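PDB 3JTX: aminotransferase from Neisseria meningitidis Z2491, which transfers amino groups between amino acids and 2-oxo acids, using pyridoxal phosphate carried as a Schiff base on a lysine, as a class I/II aminotransferase. Local coordinates for the interface of chains A and B. Coordinates in Å, arbitrary orientation; residue numbers count along the deposited sequence, not the author numbering. Chains: chain A/B, aminotransferase.

The interface of chains A and B. Residues chain A 272-273; chain B 9-10, 12, 131-132, 135.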
ATOM      1  N   THR A 272      -4.767   5.889   7.002  1.00 14.51           N
ATOM      2  CA  THR A 272      -3.981   5.692   8.226  1.00 14.28           C
ATOM      3  C   THR A 272      -4.065   4.244   8.681  1.00 14.06           C
ATOM      4  O   THR A 272      -3.084   3.703   9.194  1.00 14.00           O
ATOM      5  CB  THR A 272      -4.334   6.672   9.381  1.00 14.33           C
ATOM      6  OG1 THR A 272      -5.607   6.343   9.952  1.00 18.11           O
ATOM      7  CG2 THR A 272      -4.319   8.103   8.873  1.00 12.25           C
ATOM      8  N   TYR A 273      -5.203   3.591   8.435  1.00 12.70           N
ATOM      9  CA  TYR A 273      -5.345   2.169   8.751  1.00 12.44           C
ATOM     10  C   TYR A 273      -4.833   1.272   7.627  1.00 13.24           C
ATOM     11  O   TYR A 273      -4.217   0.228   7.893  1.00 13.92           O
ATOM     12  CB  TYR A 273      -6.806   1.843   9.083  1.00 12.90           C
ATOM     13  CG  TYR A 273      -7.247   2.419  10.408  1.00 12.98           C
ATOM     14  CD1 TYR A 273      -7.027   1.726  11.583  1.00 14.26           C
ATOM     15  CD2 TYR A 273      -7.854   3.667  10.485  1.00 14.57           C
ATOM     16  CE1 TYR A 273      -7.405   2.239  12.821  1.00 15.06           C
ATOM     17  CE2 TYR A 273      -8.239   4.201  11.724  1.00 14.28           C
ATOM     18  CZ  TYR A 273      -8.012   3.482  12.882  1.00 14.50           C
ATOM     19  OH  TYR A 273      -8.400   3.995  14.098  1.00 17.82           O
TER
ATOM     20  N   LEU B   9     -14.851   4.438  13.681  1.00 26.92           N
ATOM     21  CA  LEU B   9     -13.441   4.420  14.083  1.00 26.29           C
ATOM     22  C   LEU B   9     -13.264   5.295  15.286  1.00 26.45           C
ATOM     23  O   LEU B   9     -13.839   6.360  15.363  1.00 25.78           O
ATOM     24  CB  LEU B   9     -12.528   4.945  12.976  1.00 26.11           C
ATOM     25  CG  LEU B   9     -12.422   4.104  11.707  1.00 24.87           C
ATOM     26  CD1 LEU B   9     -11.709   4.921  10.653  1.00 23.35           C
ATOM     27  CD2 LEU B   9     -11.696   2.780  11.967  1.00 24.85           C
ATOM     28  N   LYS B  10     -12.443   4.849  16.222  1.00 26.36           N
ATOM     29  CA  LYS B  10     -12.239   5.578  17.467  1.00 26.43           C
ATOM     30  C   LYS B  10     -10.907   6.335  17.440  1.00 25.11           C
ATOM     31  O   LYS B  10      -9.998   5.991  16.674  1.00 24.41           O
ATOM     32  CB  LYS B  10     -12.367   4.577  18.621  1.00 27.50           C
ATOM     33  CG  LYS B  10     -13.812   3.992  18.670  1.00 30.54           C
ATOM     34  CD  LYS B  10     -13.936   2.748  19.522  1.00 34.84           C
ATOM     35  CE  LYS B  10     -14.183   3.069  20.998  1.00 37.44           C
ATOM     36  NZ  LYS B  10     -15.627   3.309  21.295  1.00 39.17           N
ATOM     37  N   TYR B  12      -7.159   7.674  17.927  1.00 22.35           N
ATOM     38  CA  TYR B  12      -5.938   6.926  18.194  1.00 23.26           C
ATOM     39  C   TYR B  12      -5.455   7.224  19.624  1.00 22.72           C
ATOM     40  O   TYR B  12      -5.795   8.261  20.192  1.00 22.38           O
ATOM     41  CB  TYR B  12      -4.832   7.271  17.200  1.00 23.31           C
ATOM     42  CG  TYR B  12      -4.896   6.537  15.873  1.00 26.74           C
ATOM     43  CD1 TYR B  12      -5.672   7.019  14.822  1.00 27.39           C
ATOM     44  CD2 TYR B  12      -4.137   5.381  15.658  1.00 28.56           C
ATOM     45  CE1 TYR B  12      -5.707   6.364  13.598  1.00 27.74           C
ATOM     46  CE2 TYR B  12      -4.177   4.708  14.442  1.00 29.11           C
ATOM     47  CZ  TYR B  12      -4.950   5.206  13.411  1.00 28.38           C
ATOM     48  OH  TYR B  12      -4.977   4.526  12.196  1.00 25.94           O
ATOM     49  N   GLN B 131      -4.128  -0.707  17.706  1.00 19.02           N
ATOM     50  CA  GLN B 131      -5.272  -0.021  17.087  1.00 18.68           C
ATOM     51  C   GLN B 131      -5.646  -0.567  15.699  1.00 18.39           C
ATOM     52  O   GLN B 131      -6.829  -0.665  15.357  1.00 18.24           O
ATOM     53  CB  GLN B 131      -5.003   1.488  17.012  1.00 19.05           C
ATOM     54  CG  GLN B 131      -6.173   2.345  16.483  1.00 21.34           C
ATOM     55  CD  GLN B 131      -6.996   2.971  17.587  1.00 23.50           C
ATOM     56  OE1 GLN B 131      -6.771   2.697  18.765  1.00 28.11           O
ATOM     57  NE2 GLN B 131      -7.948   3.819  17.218  1.00 21.33           N
ATOM     58  N   ILE B 132      -4.648  -0.951  14.911  1.00 18.12           N
ATOM     59  CA  ILE B 132      -4.908  -1.519  13.583  1.00 19.37           C
ATOM     60  C   ILE B 132      -5.888  -2.732  13.605  1.00 18.22           C
ATOM     61  O   ILE B 132      -6.683  -2.896  12.687  1.00 17.87           O
ATOM     62  CB  ILE B 132      -3.591  -1.917  12.886  1.00 19.35           C
ATOM     63  CG1 ILE B 132      -2.721  -0.679  12.659  1.00 22.89           C
ATOM     64  CG2 ILE B 132      -3.866  -2.536  11.517  1.00 23.06           C
ATOM     65  CD1 ILE B 132      -3.403   0.416  11.879  1.00 23.76           C
ATOM     66  N   GLY B 135      -9.431  -1.224  13.851  1.00 16.48           N
ATOM     67  CA  GLY B 135      -9.800  -0.451  12.669  1.00 16.31           C
ATOM     68  C   GLY B 135      -9.971  -1.254  11.408  1.00 16.51           C
ATOM     69  O   GLY B 135     -10.904  -1.015  10.618  1.00 17.41           O
TER
HETATM   70  O   HOH W   1      -9.367   6.336  14.108  1.00 18.28           O
HETATM   71  O   HOH W   2     -10.601   2.410  15.518  1.00 19.73           O
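A:Tyr273, near the end of helix 261-274, slips its ring between B:Tyr12 and B:Leu9, which belong to the segment following helix 2-8 of chain B; helix 131-139 completes the pocket. Class I/II aminotransferases typically work as dimers, so this patch of the two-fold interface is likely to be biological, with a twin where the chains exchange roles.

The packing is tight around the body of the ring. On one face lies the phenol oxygen of B:Tyr12, 3.1 Å above the plane and over its centre; the two tyrosines come from opposite directions, and CZ of A:Tyr273 lies 3.6 Å from CZ of B:Tyr12. On this side too, the apolar CD1 methyl of B:Ile132 fills the flank by CD1 of the ring. The opposite face takes the branched, apolar end of B:Leu9, which spreads its methyl CD2 towards the rim. B:Gly135 shares that face: lacking a side chain, it lets its CA approach CE1 of A:Tyr273 to 3.6 Å. B:Tyr12 brings a hydroxyl on a flat ring to A:Thr272, whose short side chain answers with its own. OG1 lies between the backbone N and the carbonyl carbon (chi1 72°), which turns it to the OH of B:Tyr12; their 3.0 Å hydrogen bond holds that oxygen over the ring centre.

The hydroxyl end of A:Tyr273 is the wetter side, where waters replace packed side-chain atoms. B:Gln131 supplies an amide N-H: its NE2 gives the OH a nearly straight hydrogen bond at 3.2 Å. The OH lies in the plane of the amide, itself nearly coplanar with the ring (24°); the bend at chi2 (97°) brings it there. Two waters link the same OH to the backbone of B:Lys10: water 1 meets the carbonyl O of B:Lys10 at 2.7 Å, and water 2 lies 3.1 Å from its amide N.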